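PDB 3GYC: putative glycoside hydrolase, which probably hydrolyses glycosidic bonds in carbohydrates, as a cellulase-like member of the TIM-barrel glycoside hydrolases. Local coordinates for residues 160-165 / 208-213. Numbering follows the deposited sequence.
Sequences NEWPGD and FLYSFD
The indole of Trp162 shows how one aromatic side chain can pack two barrel loops together. With CG anti to the backbone N (chi1 -178°), it takes the edge of Tyr210 on one face in a T-shaped stack, Tyr210 CD2 3.5 Å from Trp162 CD2, planes at 64°. Pro163 CB lies over the rim of the opposite face, while Trp162 CB sits at the edge of the Phe212 ring. An alanine in place of Trp162 would probably leave the edge of Tyr210 without that face, although CB, and so most of the Phe212 contact, would remain. Ser211 holds the chain: Trp162 N donates to its O (2.8 Å), nearly along the C=O axis but bent at the hydrogen, and Glu161 N to its OG (3.2 Å), which also bonds Asp157. On the looser, hydrated side the carboxylates of Glu161 and Asp213 stack, OE1 and OD2 3.9 Å apart, which may raise a pKa, although Glu161 OE2 bonds His234. One water links Glu161 O to Asp213 OD1, another Trp162 O to Asp213 N. The contact joins loops after adjacent parallel strands 153-157, the barrel's fourth, followed by Asn-Glu as in clan GH-A hydrolases, and 208-209; Met192 of helix 186-200 touches Trp162, Tyr210 and Phe212.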
# COMPACT_ATOMS: atom_id res chain seq x y z
N ASN A 160 0.79 -6.93 3.04
CA ASN A 160 1.63 -6.08 2.22
C ASN A 160 2.75 -6.85 1.56
O ASN A 160 3.50 -7.54 2.25
CB ASN A 160 2.27 -5.00 3.08
CG ASN A 160 3.27 -4.16 2.31
OD1 ASN A 160 2.89 -3.31 1.48
ND2 ASN A 160 4.57 -4.38 2.58
N GLU A 161 2.90 -6.70 0.24
CA GLU A 161 4.04 -7.27 -0.50
C GLU A 161 4.31 -8.73 -0.22
O GLU A 161 5.44 -9.18 0.05
CB GLU A 161 5.29 -6.41 -0.30
CG GLU A 161 5.02 -5.03 -0.88
CD GLU A 161 6.11 -4.00 -0.67
OE1 GLU A 161 6.97 -4.20 0.24
OE2 GLU A 161 6.06 -2.97 -1.40
N TRP A 162 3.22 -9.48 -0.31
CA TRP A 162 3.28 -10.92 -0.17
C TRP A 162 4.20 -11.54 -1.23
O TRP A 162 4.15 -11.15 -2.39
CB TRP A 162 1.87 -11.49 -0.32
CG TRP A 162 1.76 -13.02 -0.16
CD1 TRP A 162 1.73 -13.95 -1.14
CD2 TRP A 162 1.64 -13.73 1.08
NE1 TRP A 162 1.60 -15.21 -0.60
CE2 TRP A 162 1.55 -15.10 0.76
CE3 TRP A 162 1.61 -13.35 2.43
CZ2 TRP A 162 1.42 -16.09 1.74
CZ3 TRP A 162 1.50 -14.32 3.39
CH2 TRP A 162 1.41 -15.68 3.05
N PRO A 163 5.03 -12.53 -0.84
CA PRO A 163 5.17 -13.11 0.48
C PRO A 163 6.50 -12.74 1.14
O PRO A 163 7.14 -13.60 1.72
CB PRO A 163 5.11 -14.60 0.18
CG PRO A 163 5.85 -14.73 -1.08
CD PRO A 163 5.59 -13.44 -1.86
N GLY A 164 6.93 -11.49 1.04
CA GLY A 164 8.21 -11.06 1.63
C GLY A 164 8.37 -11.42 3.10
O GLY A 164 7.48 -11.14 3.92
N ASP A 165 9.51 -11.99 3.48
CA ASP A 165 9.70 -12.39 4.88
C ASP A 165 9.72 -11.25 5.92
O ASP A 165 9.54 -11.51 7.10
CB ASP A 165 10.91 -13.32 5.06
CG ASP A 165 12.21 -12.73 4.58
OD1 ASP A 165 12.28 -11.51 4.32
OD2 ASP A 165 13.20 -13.50 4.46
N PHE A 208 -11.32 -8.99 -1.55
CA PHE A 208 -10.13 -9.51 -0.87
C PHE A 208 -9.00 -9.73 -1.84
O PHE A 208 -9.21 -10.13 -2.99
CB PHE A 208 -10.42 -10.84 -0.20
CG PHE A 208 -11.34 -10.73 1.00
CD1 PHE A 208 -10.88 -10.17 2.19
CD2 PHE A 208 -12.62 -11.23 0.96
CE1 PHE A 208 -11.71 -10.07 3.32
CE2 PHE A 208 -13.45 -11.13 2.06
CZ PHE A 208 -12.98 -10.52 3.24
N LEU A 209 -7.78 -9.53 -1.36
CA LEU A 209 -6.58 -9.74 -2.15
C LEU A 209 -5.36 -9.88 -1.24
O LEU A 209 -5.49 -9.82 -0.03
CB LEU A 209 -6.33 -8.51 -3.04
CG LEU A 209 -5.84 -7.26 -2.31
CD1 LEU A 209 -4.95 -6.44 -3.22
CD2 LEU A 209 -7.02 -6.47 -1.72
N TYR A 210 -4.20 -10.09 -1.87
CA TYR A 210 -2.89 -9.95 -1.24
C TYR A 210 -2.14 -9.01 -2.19
O TYR A 210 -2.29 -9.13 -3.42
CB TYR A 210 -2.13 -11.25 -1.14
CG TYR A 210 -2.53 -12.22 -0.04
CD1 TYR A 210 -3.72 -12.91 -0.09
CD2 TYR A 210 -1.63 -12.54 0.98
CE1 TYR A 210 -4.05 -13.87 0.89
CE2 TYR A 210 -1.94 -13.48 1.95
CZ TYR A 210 -3.14 -14.15 1.90
OH TYR A 210 -3.45 -15.07 2.86
N SER A 211 -1.36 -8.07 -1.65
CA SER A 211 -0.64 -7.10 -2.48
C SER A 211 0.78 -7.57 -2.79
O SER A 211 1.43 -8.20 -1.96
CB SER A 211 -0.62 -5.71 -1.86
OG SER A 211 0.03 -5.66 -0.61
N PHE A 212 1.23 -7.24 -3.99
CA PHE A 212 2.50 -7.66 -4.52
C PHE A 212 3.40 -6.53 -5.05
O PHE A 212 2.92 -5.47 -5.45
CB PHE A 212 2.25 -8.63 -5.67
CG PHE A 212 1.29 -9.76 -5.37
CD1 PHE A 212 1.33 -10.46 -4.18
CD2 PHE A 212 0.40 -10.18 -6.35
CE1 PHE A 212 0.47 -11.49 -3.93
CE2 PHE A 212 -0.46 -11.23 -6.13
CZ PHE A 212 -0.42 -11.89 -4.91
N ASP A 213 4.72 -6.77 -5.01
CA ASP A 213 5.70 -5.86 -5.60
C ASP A 213 6.59 -6.55 -6.67
O ASP A 213 7.43 -5.89 -7.28
CB ASP A 213 6.60 -5.23 -4.53
CG ASP A 213 7.42 -6.27 -3.74
OD1 ASP A 213 7.16 -7.50 -3.86
OD2 ASP A 213 8.33 -5.86 -2.98
O HOH W 1 7.40 -9.50 -1.59
O HOH W 2 5.36 -9.46 -4.11